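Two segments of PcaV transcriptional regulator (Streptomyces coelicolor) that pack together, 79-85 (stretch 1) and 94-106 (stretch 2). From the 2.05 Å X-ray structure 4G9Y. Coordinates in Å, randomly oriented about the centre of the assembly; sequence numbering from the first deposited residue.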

# COMPACT_ATOMS: atom_id res chain seq x y z
N ARG A 79 2.21 1.04 26.20
CA ARG A 79 1.19 2.07 26.38
C ARG A 79 0.17 1.69 27.45
O ARG A 79 -0.77 2.44 27.72
CB ARG A 79 0.50 2.38 25.05
CG ARG A 79 1.39 3.13 24.06
CD ARG A 79 0.65 3.37 22.73
NE ARG A 79 -0.58 4.13 22.96
CZ ARG A 79 -1.61 4.16 22.12
NH1 ARG A 79 -1.57 3.46 20.98
NH2 ARG A 79 -2.69 4.88 22.41
N GLY A 80 0.35 0.54 28.06
CA GLY A 80 -0.55 0.09 29.11
C GLY A 80 -1.89 -0.36 28.57
O GLY A 80 -2.91 -0.29 29.28
N LEU A 81 -1.91 -0.85 27.33
CA LEU A 81 -3.16 -1.26 26.70
C LEU A 81 -3.37 -2.76 26.69
O LEU A 81 -4.48 -3.24 26.47
CB LEU A 81 -3.25 -0.73 25.26
CG LEU A 81 -3.13 0.79 25.17
CD1 LEU A 81 -3.30 1.24 23.73
CD2 LEU A 81 -4.12 1.48 26.08
N LEU A 82 -2.29 -3.51 26.89
CA LEU A 82 -2.42 -4.96 27.01
C LEU A 82 -1.38 -5.55 27.94
O LEU A 82 -0.32 -4.95 28.17
CB LEU A 82 -2.40 -5.66 25.63
CG LEU A 82 -1.20 -5.77 24.69
CD1 LEU A 82 -0.07 -6.63 25.24
CD2 LEU A 82 -1.67 -6.36 23.36
N ASP A 83 -1.69 -6.72 28.48
CA ASP A 83 -0.77 -7.47 29.33
C ASP A 83 -0.44 -8.80 28.67
O ASP A 83 -1.23 -9.35 27.91
CB ASP A 83 -1.36 -7.71 30.71
CG ASP A 83 -1.38 -6.44 31.57
OD1 ASP A 83 -0.51 -5.55 31.37
OD2 ASP A 83 -2.27 -6.32 32.44
N LYS A 84 0.73 -9.33 28.99
CA LYS A 84 1.24 -10.54 28.37
C LYS A 84 1.66 -11.46 29.50
O LYS A 84 2.40 -11.05 30.39
CB LYS A 84 2.43 -10.17 27.48
CG LYS A 84 3.15 -11.33 26.79
CD LYS A 84 4.06 -10.77 25.70
CE LYS A 84 4.86 -11.85 24.99
NZ LYS A 84 5.59 -11.30 23.81
N VAL A 85 1.16 -12.68 29.48
CA VAL A 85 1.48 -13.67 30.51
C VAL A 85 2.01 -14.94 29.85
O VAL A 85 1.44 -15.41 28.87
CB VAL A 85 0.22 -14.03 31.33
CG1 VAL A 85 0.45 -15.28 32.15
CG2 VAL A 85 -0.20 -12.88 32.21
N SER A 94 2.61 -17.24 24.86
CA SER A 94 2.30 -16.12 25.74
C SER A 94 0.85 -15.70 25.54
O SER A 94 0.42 -15.50 24.42
CB SER A 94 3.21 -14.93 25.42
OG SER A 94 4.58 -15.30 25.43
N LEU A 95 0.11 -15.56 26.64
CA LEU A 95 -1.29 -15.18 26.56
C LEU A 95 -1.43 -13.66 26.67
O LEU A 95 -0.78 -13.05 27.51
CB LEU A 95 -2.07 -15.84 27.68
CG LEU A 95 -1.80 -17.34 27.83
CD1 LEU A 95 -2.66 -17.94 28.93
CD2 LEU A 95 -2.03 -18.05 26.51
N LEU A 96 -2.27 -13.08 25.82
CA LEU A 96 -2.44 -11.63 25.77
C LEU A 96 -3.83 -11.27 26.25
O LEU A 96 -4.80 -11.94 25.91
CB LEU A 96 -2.27 -11.12 24.33
CG LEU A 96 -0.98 -11.52 23.62
CD1 LEU A 96 -0.98 -10.98 22.20
CD2 LEU A 96 0.23 -11.01 24.42
N ARG A 97 -3.93 -10.19 27.01
CA ARG A 97 -5.22 -9.73 27.49
C ARG A 97 -5.21 -8.20 27.53
O ARG A 97 -4.21 -7.61 27.91
CB ARG A 97 -5.43 -10.31 28.88
CG ARG A 97 -6.79 -10.08 29.46
CD ARG A 97 -6.92 -10.87 30.75
NE ARG A 97 -6.71 -12.29 30.52
CZ ARG A 97 -7.68 -13.16 30.26
NH1 ARG A 97 -8.95 -12.75 30.20
NH2 ARG A 97 -7.39 -14.44 30.06
N LEU A 98 -6.31 -7.56 27.14
CA LEU A 98 -6.39 -6.10 27.22
C LEU A 98 -6.44 -5.64 28.67
O LEU A 98 -6.95 -6.35 29.53
CB LEU A 98 -7.61 -5.57 26.49
CG LEU A 98 -7.60 -5.87 24.99
CD1 LEU A 98 -8.69 -5.10 24.32
CD2 LEU A 98 -6.25 -5.48 24.42
N THR A 99 -5.91 -4.45 28.94
CA THR A 99 -6.07 -3.82 30.24
C THR A 99 -7.38 -3.06 30.21
O THR A 99 -8.00 -2.94 29.15
CB THR A 99 -4.94 -2.83 30.50
OG1 THR A 99 -4.97 -1.80 29.49
CG2 THR A 99 -3.58 -3.53 30.45
N ASP A 100 -7.82 -2.54 31.35
CA ASP A 100 -9.00 -1.66 31.36
C ASP A 100 -8.86 -0.49 30.38
O ASP A 100 -9.82 -0.13 29.69
CB ASP A 100 -9.27 -1.11 32.77
CG ASP A 100 -9.57 -2.20 33.79
OD1 ASP A 100 -9.78 -3.36 33.38
OD2 ASP A 100 -9.60 -1.90 35.00
N GLU A 101 -7.68 0.11 30.30
CA GLU A 101 -7.48 1.22 29.37
C GLU A 101 -7.47 0.74 27.91
O GLU A 101 -7.94 1.45 27.02
CB GLU A 101 -6.23 2.03 29.74
CG GLU A 101 -5.92 3.23 28.84
CD GLU A 101 -7.02 4.29 28.78
OE1 GLU A 101 -8.02 4.20 29.53
OE2 GLU A 101 -6.88 5.24 27.98
N GLY A 102 -6.95 -0.46 27.66
CA GLY A 102 -6.96 -1.01 26.31
C GLY A 102 -8.39 -1.22 25.83
O GLY A 102 -8.71 -0.98 24.68
N LEU A 103 -9.27 -1.64 26.74
CA LEU A 103 -10.68 -1.80 26.41
C LEU A 103 -11.32 -0.46 26.07
O LEU A 103 -12.11 -0.35 25.15
CB LEU A 103 -11.44 -2.44 27.56
CG LEU A 103 -11.44 -3.97 27.61
CD1 LEU A 103 -11.84 -4.46 28.99
CD2 LEU A 103 -12.40 -4.50 26.54
N ARG A 104 -10.98 0.56 26.86
CA ARG A 104 -11.50 1.91 26.67
C ARG A 104 -11.03 2.51 25.33
O ARG A 104 -11.82 3.09 24.57
CB ARG A 104 -11.04 2.78 27.85
CG ARG A 104 -11.61 4.18 27.89
CD ARG A 104 -11.28 4.85 29.24
NE ARG A 104 -11.89 4.13 30.37
CZ ARG A 104 -11.23 3.43 31.29
NH1 ARG A 104 -9.90 3.33 31.26
NH2 ARG A 104 -11.90 2.82 32.26
N VAL A 105 -9.74 2.36 25.04
CA VAL A 105 -9.19 2.84 23.78
C VAL A 105 -9.85 2.11 22.60
O VAL A 105 -10.21 2.74 21.59
CB VAL A 105 -7.64 2.67 23.76
CG1 VAL A 105 -7.08 2.84 22.34
CG2 VAL A 105 -6.99 3.67 24.72
N HIS A 106 -10.03 0.80 22.72
CA HIS A 106 -10.67 0.05 21.64
C HIS A 106 -12.08 0.57 21.38
O HIS A 106 -12.48 0.74 20.23
CB HIS A 106 -10.70 -1.45 21.94
CG HIS A 106 -11.60 -2.22 21.02
ND1 HIS A 106 -12.91 -2.51 21.33
CD2 HIS A 106 -11.38 -2.75 19.79
CE1 HIS A 106 -13.46 -3.19 20.34
NE2 HIS A 106 -12.55 -3.35 19.40

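Residues 82-85 and 94-98 form two strands whose N-to-C directions differ by 158° and whose axes approach to 4.5 Å, the arrangement of an antiparallel ladder. Its hydrogen-bonded pairs are Asp-83 with Arg-97 and Val-85 with Leu-95. In the first, Asp-83 N donates to Arg-97 O at 2.7 Å (N-H...O angle 174°) and Arg-97 N to Asp-83 O at 3.0 Å (159°). In the second, Val-85 N reaches Leu-95 O at 2.8 Å and Leu-95 N reaches Val-85 O at 2.6 Å. The non-hydrogen-bonded pairs alternate with these and bring the CA atoms closer: 4.1 Å for Leu-82 CA to Leu-98 CA and 4.6 Å for Lys-84 CA to Leu-96 CA. CA-H...O contacts supplement the ladder, as between Lys-84 CA and Leu-95 O at 3.3 Å.

Beyond the strands, the contact continues from turn to helix start. Thr-99 N donates to Leu-81 O at 3.1 Å with a nearly linear angle of 169°. Leu-81 O also receives a CA-H...O contact from Gly-102 CA at 3.3 Å. Glycine suits this position sterically: an ideal CB on Gly-102 would lie 1.9 Å from Leu-81 O, a clash. Gly-80 has phi 74° and ends the preceding helix in a Schellman motif, a backbone conformation that glycine adopts readily.

Thr-99 links this turn to the helix N-terminus. The CA-to-CB bond of Thr-99 points toward stretch 1, and chi1 is 61° (p); Thr-99 OG1 donates to Gly-80 O at 2.6 Å and accepts from Gly-102 N at 3.0 Å. One hydroxyl thus serves both the inter-stretch contact and the N-cap, while Thr-99 CG2 lies 3.7 Å from Asp-83 OD2.

Leu-81 has the largest area covered by the opposing stretch, 96 Å² of its surface. Although its CA-to-CB bond points away overall, the m,t rotamer brings Leu-81 CD2 to 3.9 Å from Val-105 CG2 and 3.7 Å from Glu-101 CG, packing the buried leucine against the helix. Leu-82, also buried, uses a p,p rotamer; Leu-82 CB lies 4.0 Å from Leu-98 CD2, although the side chains of this pair diverge.

Lys-84 and Leu-96 share a sheet face, where Lys-84 CG approaches Leu-96 CD2 to 3.8 Å. The extended lysine thus contributes aliphatic contact beside a buried leucine while remaining exposed, with its amine hydrogen-bonded elsewhere in the structure. Asp-83, Arg-97, Val-85 and Leu-95 occupy the other face, where the charged side chains of Asp-83 and Arg-97 are both exposed, with no salt bridge between them. In all, the two stretches bury 686 Å², both sides summed.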